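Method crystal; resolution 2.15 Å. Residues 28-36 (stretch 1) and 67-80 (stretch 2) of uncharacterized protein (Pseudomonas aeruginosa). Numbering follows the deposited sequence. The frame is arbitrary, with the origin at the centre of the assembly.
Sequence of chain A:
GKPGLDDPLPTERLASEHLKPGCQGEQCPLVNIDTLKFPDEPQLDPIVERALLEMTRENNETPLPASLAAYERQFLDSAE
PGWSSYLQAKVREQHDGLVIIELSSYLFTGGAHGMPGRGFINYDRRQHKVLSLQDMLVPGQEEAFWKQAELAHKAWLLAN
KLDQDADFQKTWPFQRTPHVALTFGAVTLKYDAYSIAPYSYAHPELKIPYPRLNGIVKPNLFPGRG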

ATOM      1  N   CYS A  28      18.941  14.034  15.522  1.00 48.29           N
ATOM      2  CA  CYS A  28      17.681  14.654  15.959  1.00 47.78           C
ATOM      3  C   CYS A  28      16.470  13.885  15.392  1.00 43.65           C
ATOM      4  O   CYS A  28      16.343  13.786  14.170  1.00 42.04           O
ATOM      5  N   PRO A  29      15.568  13.354  16.267  1.00 35.81           N
ATOM      6  CA  PRO A  29      14.354  12.652  15.774  1.00 32.70           C
ATOM      7  C   PRO A  29      13.544  13.508  14.801  1.00 35.70           C
ATOM      8  O   PRO A  29      13.431  14.726  14.978  1.00 36.19           O
ATOM      9  N   LEU A  30      13.024  12.858  13.754  1.00 32.32           N
ATOM     10  CA  LEU A  30      12.363  13.431  12.577  1.00 31.88           C
ATOM     11  C   LEU A  30      11.080  12.697  12.200  1.00 32.65           C
ATOM     12  O   LEU A  30      11.057  11.467  12.177  1.00 30.03           O
ATOM     13  N   VAL A  31      10.037  13.458  11.842  1.00 29.66           N
ATOM     14  CA  VAL A  31       8.755  12.951  11.338  1.00 29.07           C
ATOM     15  C   VAL A  31       8.492  13.587   9.979  1.00 34.53           C
ATOM     16  O   VAL A  31       8.422  14.815   9.866  1.00 34.88           O
ATOM     17  N   ASN A  32       8.343  12.747   8.956  1.00 32.17           N
ATOM     18  CA  ASN A  32       8.096  13.216   7.600  1.00 32.73           C
ATOM     19  C   ASN A  32       6.750  12.662   7.108  1.00 35.60           C
ATOM     20  O   ASN A  32       6.605  11.454   6.955  1.00 34.50           O
ATOM     21  N   ILE A  33       5.757  13.551   6.915  1.00 33.33           N
ATOM     22  CA  ILE A  33       4.393  13.188   6.493  1.00 34.14           C
ATOM     23  C   ILE A  33       4.052  13.876   5.168  1.00 41.23           C
ATOM     24  O   ILE A  33       4.071  15.105   5.090  1.00 41.46           O
ATOM     25  N   ASP A  34       3.722  13.069   4.141  1.00 39.51           N
ATOM     26  CA  ASP A  34       3.354  13.496   2.791  1.00 40.04           C
ATOM     27  C   ASP A  34       2.001  12.884   2.440  1.00 44.53           C
ATOM     28  O   ASP A  34       1.926  11.765   1.937  1.00 42.39           O
ATOM     29  N   THR A  35       0.924  13.613   2.726  1.00 43.68           N
ATOM     30  CA  THR A  35      -0.407  13.072   2.508  1.00 43.42           C
ATOM     31  C   THR A  35      -1.181  13.883   1.451  1.00 48.46           C
ATOM     32  O   THR A  35      -0.603  14.749   0.779  1.00 46.79           O
ATOM     33  N   LEU A  36      -2.479  13.534   1.275  1.00 46.94           N
ATOM     34  CA  LEU A  36      -3.376  14.098   0.276  1.00 48.56           C
ATOM     35  C   LEU A  36      -4.749  14.470   0.809  1.00 52.62           C
ATOM     36  O   LEU A  36      -5.313  13.776   1.665  1.00 50.46           O
ATOM     37  N   SER A  67      -5.149  11.598  15.128  1.00 33.45           N
ATOM     38  CA  SER A  67      -4.776  12.308  13.926  1.00 32.28           C
ATOM     39  C   SER A  67      -3.296  12.193  13.658  1.00 35.59           C
ATOM     40  O   SER A  67      -2.508  11.882  14.561  1.00 34.22           O
ATOM     41  N   LEU A  68      -2.915  12.529  12.423  1.00 31.71           N
ATOM     42  CA  LEU A  68      -1.526  12.550  12.007  1.00 32.16           C
ATOM     43  C   LEU A  68      -0.723  13.608  12.798  1.00 36.03           C
ATOM     44  O   LEU A  68       0.445  13.356  13.076  1.00 35.80           O
ATOM     45  N   ALA A  69      -1.356  14.738  13.215  1.00 32.28           N
ATOM     46  CA  ALA A  69      -0.684  15.768  14.037  1.00 32.19           C
ATOM     47  C   ALA A  69      -0.478  15.246  15.456  1.00 36.29           C
ATOM     48  O   ALA A  69       0.543  15.540  16.062  1.00 34.85           O
ATOM     49  N   ALA A  70      -1.464  14.474  15.993  1.00 32.68           N
ATOM     50  CA  ALA A  70      -1.325  13.860  17.315  1.00 31.49           C
ATOM     51  C   ALA A  70      -0.204  12.802  17.269  1.00 34.23           C
ATOM     52  O   ALA A  70       0.586  12.725  18.206  1.00 33.82           O
ATOM     53  N   TYR A  71      -0.111  12.028  16.169  1.00 30.38           N
ATOM     54  CA  TYR A  71       0.941  11.008  16.003  1.00 28.80           C
ATOM     55  C   TYR A  71       2.336  11.659  15.961  1.00 32.12           C
ATOM     56  O   TYR A  71       3.249  11.185  16.633  1.00 32.71           O
ATOM     57  N   GLU A  72       2.498  12.694  15.142  1.00 29.69           N
ATOM     58  CA  GLU A  72       3.759  13.427  14.971  1.00 31.28           C
ATOM     59  C   GLU A  72       4.245  13.978  16.324  1.00 35.53           C
ATOM     60  O   GLU A  72       5.387  13.739  16.697  1.00 36.52           O
ATOM     61  N   ARG A  73       3.342  14.626  17.083  1.00 31.59           N
ATOM     62  CA  ARG A  73       3.576  15.161  18.427  1.00 32.07           C
ATOM     63  C   ARG A  73       4.007  14.028  19.384  1.00 34.94           C
ATOM     64  O   ARG A  73       5.019  14.174  20.080  1.00 32.42           O
ATOM     65  N   GLN A  74       3.246  12.908  19.416  1.00 31.23           N
ATOM     66  CA  GLN A  74       3.585  11.777  20.277  1.00 31.01           C
ATOM     67  C   GLN A  74       4.968  11.154  19.912  1.00 33.32           C
ATOM     68  O   GLN A  74       5.783  10.949  20.806  1.00 33.06           O
ATOM     69  N   PHE A  75       5.244  10.901  18.618  1.00 29.78           N
ATOM     70  CA  PHE A  75       6.529  10.305  18.193  1.00 28.51           C
ATOM     71  C   PHE A  75       7.706  11.186  18.593  1.00 33.28           C
ATOM     72  O   PHE A  75       8.670  10.673  19.149  1.00 31.98           O
ATOM     73  N   LEU A  76       7.627  12.503  18.320  1.00 32.08           N
ATOM     74  CA  LEU A  76       8.689  13.455  18.657  1.00 33.09           C
ATOM     75  C   LEU A  76       8.887  13.581  20.171  1.00 37.51           C
ATOM     76  O   LEU A  76      10.012  13.808  20.620  1.00 37.98           O
ATOM     77  N   ASP A  77       7.812  13.402  20.954  1.00 33.98           N
ATOM     78  CA  ASP A  77       7.867  13.523  22.417  1.00 34.72           C
ATOM     79  C   ASP A  77       8.529  12.302  23.078  1.00 37.28           C
ATOM     80  O   ASP A  77       9.083  12.437  24.155  1.00 38.40           O
ATOM     81  N   SER A  78       8.476  11.134  22.463  1.00 35.21           N
ATOM     82  CA  SER A  78       9.017   9.920  23.080  1.00 36.17           C
ATOM     83  C   SER A  78      10.195   9.290  22.316  1.00 37.90           C
ATOM     84  O   SER A  78      10.797   8.344  22.834  1.00 38.45           O
ATOM     85  N   ALA A  79      10.535   9.806  21.117  1.00 31.91           N
ATOM     86  CA  ALA A  79      11.609   9.238  20.291  1.00 31.21           C
ATOM     87  C   ALA A  79      12.963   9.347  20.951  1.00 36.95           C
ATOM     88  O   ALA A  79      13.233  10.336  21.627  1.00 38.00           O
ATOM     89  N   GLU A  80      13.809   8.311  20.777  1.00 33.48           N
ATOM     90  CA  GLU A  80      15.186   8.300  21.282  1.00 33.76           C
ATOM     91  C   GLU A  80      16.100   8.889  20.195  1.00 34.36           C
ATOM     92  O   GLU A  80      15.593   9.112  19.104  1.00 31.48           O
TER

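Strand 30-36 packs against helix 68-78 in a nearly antiparallel arrangement (162° between their N-to-C directions, closest axis approach 8.6 Å), and the two stretches together bury 494 Å², both sides summed. Strand alternation sets the pattern: V31, I33 and T35 direct their CA-to-CB bonds toward the helix, as does P29 just before the strand, whereas L30 and N32 point away. On the helix, L68, E72 and F75 point toward the strand, spaced about one turn apart, and A79 continues this side beyond the helix end.

V31 lies at the centre. Its chi1 is t (177°), which carries CG2 toward the later part of the helix and CG1 toward E72. V31 CG2 lies 3.4 Å from F75 CD2, a tight contact made obliquely to the ring, and 3.8 Å from L76 CD2. F75 has chi1 t (-177°) and chi2 89°, which places CD2 against V31 CG2 and leaves CE2 3.9 Å from L30 O. L76 starts sideways, but its m,t rotamer (-68°, 179°) brings the end of the side chain nearer the strand, where CD2 sits 3.7 Å from P29 O and 4.2 Å from L30 N. The P29 ring, C-gamma exo, closes this end of the contact: its CB is 3.6 Å from A79 CB, and its CG is 3.4 Å from E80 O. The small methyl of A79 thus meets the proline directly.

Toward the other end, I33 adopts m,t (-65°, 160°). This conformation places I33 CD1 3.9 Å from L68 O and 4.1 Å from E72 CB, while I33 CG2 lies 4.2 Å from L68 CD1. L68, also m,t (-78°, 167°), reaches along the strand, and its CD1 approaches T35 CG2 at 4.5 Å; T35 has chi1 t (-164°).

E72 combines packing with polarity. Its chi1 and chi2 are both t (154°, 171°), and chi3 is 85°; the extended chain brings E72 OE2 4.0 Å from V31 CG1. No direct hydrogen bond joins the stretches, but water 1 bridges them, its O atom 2.6 Å from E72 OE2 and 2.8 Å from V31 O, with hydrogen-bonding geometry to both. The carboxylate is thereby tied to the strand backbone through solvent while its aliphatic part packs against I33.

Within the helical stretch, S67 in the p rotamer (64°) caps the first turn, its OG accepting from A70 N at 3.1 Å. Near the other end, S78, also p (52°), turns its OG back to donate to Q74 O at 3.0 Å.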

ATOM      1  CB  CYS A  28      17.623  16.132  15.579  1.00 50.72           C
ATOM      2  SG  CYS A  28      16.024  16.925  15.928  1.00 56.30           S
ATOM      3  CB  PRO A  29      13.584  12.362  17.059  1.00 33.38           C
ATOM      4  CG  PRO A  29      14.660  12.268  18.108  1.00 37.07           C
ATOM      5  CD  PRO A  29      15.588  13.381  17.748  1.00 34.78           C
ATOM      6  CB  LEU A  30      13.401  13.280  11.419  1.00 32.06           C
ATOM      7  CG  LEU A  30      13.099  13.750   9.991  1.00 36.38           C
ATOM      8  CD1 LEU A  30      14.395  14.195   9.312  1.00 36.17           C
ATOM      9  CD2 LEU A  30      12.510  12.611   9.143  1.00 37.92           C
ATOM     10  CB  VAL A  31       7.530  13.120  12.282  1.00 31.33           C
ATOM     11  CG1 VAL A  31       6.255  12.609  11.603  1.00 29.62           C
ATOM     12  CG2 VAL A  31       7.751  12.379  13.590  1.00 31.24           C
ATOM     13  CB  ASN A  32       9.283  12.829   6.683  1.00 31.50           C
ATOM     14  CG  ASN A  32       9.174  13.333   5.263  1.00 50.03           C
ATOM     15  OD1 ASN A  32       8.157  13.158   4.575  1.00 46.63           O
ATOM     16  ND2 ASN A  32      10.251  13.921   4.778  1.00 35.76           N
ATOM     17  CB  ILE A  33       3.331  13.517   7.596  1.00 37.88           C
ATOM     18  CG1 ILE A  33       3.550  12.642   8.858  1.00 37.56           C
ATOM     19  CG2 ILE A  33       1.870  13.357   7.058  1.00 38.96           C
ATOM     20  CD1 ILE A  33       2.928  13.193  10.099  1.00 40.25           C
ATOM     21  CB  ASP A  34       4.451  13.085   1.784  1.00 41.83           C
ATOM     22  CG  ASP A  34       4.208  13.471   0.327  1.00 59.01           C
ATOM     23  OD1 ASP A  34       3.219  14.211   0.054  1.00 60.11           O
ATOM     24  OD2 ASP A  34       4.990  13.019  -0.547  1.00 67.28           O
ATOM     25  CB  THR A  35      -1.129  12.912   3.843  1.00 50.04           C
ATOM     26  OG1 THR A  35      -2.252  12.053   3.651  1.00 54.13           O
ATOM     27  CG2 THR A  35      -1.524  14.249   4.490  1.00 47.50           C
ATOM     28  CB  LEU A  36      -3.618  13.061  -0.842  1.00 48.60           C
ATOM     29  CG  LEU A  36      -2.454  12.558  -1.675  1.00 53.54           C
ATOM     30  CD1 LEU A  36      -2.867  11.314  -2.421  1.00 53.77           C
ATOM     31  CD2 LEU A  36      -1.970  13.622  -2.656  1.00 58.32           C
ATOM     32  CB  SER A  67      -5.146  13.784  14.062  1.00 36.14           C
ATOM     33  OG  SER A  67      -4.404  14.402  15.103  1.00 45.84           O
ATOM     34  CB  LEU A  68      -1.408  12.757  10.482  1.00 31.88           C
ATOM     35  CG  LEU A  68      -1.689  11.484   9.682  1.00 35.62           C
ATOM     36  CD1 LEU A  68      -1.881  11.795   8.208  1.00 36.27           C
ATOM     37  CD2 LEU A  68      -0.584  10.408   9.903  1.00 33.79           C
ATOM     38  CB  ALA A  69      -1.500  17.050  14.067  1.00 33.58           C
ATOM     39  CB  ALA A  70      -2.644  13.246  17.780  1.00 31.67           C
ATOM     40  CB  TYR A  71       0.731  10.145  14.735  1.00 27.96           C
ATOM     41  CG  TYR A  71       1.939   9.281  14.408  1.00 29.37           C
ATOM     42  CD1 TYR A  71       2.236   8.151  15.166  1.00 30.44           C
ATOM     43  CD2 TYR A  71       2.823   9.636  13.386  1.00 29.77           C
ATOM     44  CE1 TYR A  71       3.375   7.395  14.915  1.00 30.90           C
ATOM     45  CE2 TYR A  71       3.984   8.898  13.145  1.00 29.00           C
ATOM     46  CZ  TYR A  71       4.238   7.761  13.893  1.00 35.79           C
ATOM     47  OH  TYR A  71       5.322   6.967  13.615  1.00 35.00           O
ATOM     48  CB  GLU A  72       3.573  14.540  13.917  1.00 33.12           C
ATOM     49  CG  GLU A  72       4.522  15.721  14.058  1.00 43.92           C
ATOM     50  CD  GLU A  72       4.428  16.657  12.881  1.00 65.82           C
ATOM     51  OE1 GLU A  72       3.544  17.544  12.893  1.00 72.01           O
ATOM     52  OE2 GLU A  72       5.205  16.471  11.919  1.00 62.94           O
ATOM     53  CB  ARG A  73       2.304  15.877  18.922  1.00 31.26           C
ATOM     54  CG  ARG A  73       2.258  16.285  20.391  1.00 46.66           C
ATOM     55  CD  ARG A  73       1.107  17.258  20.654  1.00 51.98           C
ATOM     56  NE  ARG A  73      -0.228  16.687  20.410  1.00 69.29           N
ATOM     57  CZ  ARG A  73      -1.064  17.071  19.441  1.00 82.25           C
ATOM     58  NH1 ARG A  73      -0.706  18.019  18.580  1.00 65.50           N
ATOM     59  NH2 ARG A  73      -2.260  16.509  19.325  1.00 69.11           N
ATOM     60  CB  GLN A  74       2.491  10.712  20.241  1.00 32.02           C
ATOM     61  CG  GLN A  74       2.722   9.602  21.282  1.00 42.16           C
ATOM     62  CD  GLN A  74       1.754   8.453  21.180  1.00 53.08           C
ATOM     63  OE1 GLN A  74       0.698   8.536  20.548  1.00 49.00           O
ATOM     64  NE2 GLN A  74       2.093   7.355  21.820  1.00 39.58           N
ATOM     65  CB  PHE A  75       6.556  10.033  16.662  1.00 28.97           C
ATOM     66  CG  PHE A  75       7.828   9.353  16.203  1.00 28.90           C
ATOM     67  CD1 PHE A  75       7.926   7.969  16.184  1.00 31.29           C
ATOM     68  CD2 PHE A  75       8.939  10.099  15.816  1.00 30.69           C
ATOM     69  CE1 PHE A  75       9.118   7.340  15.777  1.00 31.29           C
ATOM     70  CE2 PHE A  75      10.128   9.471  15.409  1.00 32.67           C
ATOM     71  CZ  PHE A  75      10.202   8.095  15.381  1.00 29.95           C
ATOM     72  CB  LEU A  76       8.397  14.849  18.045  1.00 33.59           C
ATOM     73  CG  LEU A  76       8.465  14.978  16.490  1.00 36.20           C
ATOM     74  CD1 LEU A  76       8.129  16.384  16.051  1.00 36.34           C
ATOM     75  CD2 LEU A  76       9.845  14.577  15.925  1.00 36.38           C
ATOM     76  CB  ASP A  77       6.446  13.743  23.006  1.00 37.73           C
ATOM     77  CG  ASP A  77       6.427  14.262  24.440  1.00 54.98           C
ATOM     78  OD1 ASP A  77       6.923  15.399  24.675  1.00 58.25           O
ATOM     79  OD2 ASP A  77       5.909  13.542  25.328  1.00 57.68           O
ATOM     80  CB  SER A  78       7.907   8.878  23.237  1.00 41.47           C
ATOM     81  OG  SER A  78       7.188   8.633  22.039  1.00 48.37           O
ATOM     82  CB  ALA A  79      11.653   9.906  18.928  1.00 30.98           C
ATOM     83  CB  GLU A  80      15.594   6.874  21.647  1.00 35.94           C
ATOM     84  CG  GLU A  80      15.051   6.394  22.987  1.00 45.84           C
ATOM     85  CD  GLU A  80      15.337   4.943  23.337  1.00 59.49           C
ATOM     86  OE1 GLU A  80      16.137   4.286  22.632  1.00 50.01           O
ATOM     87  OE2 GLU A  80      14.746   4.456  24.324  1.00 56.00           O
TER
HETATM   88  O   HOH W   1       5.922  15.917   9.506  1.00 41.66           O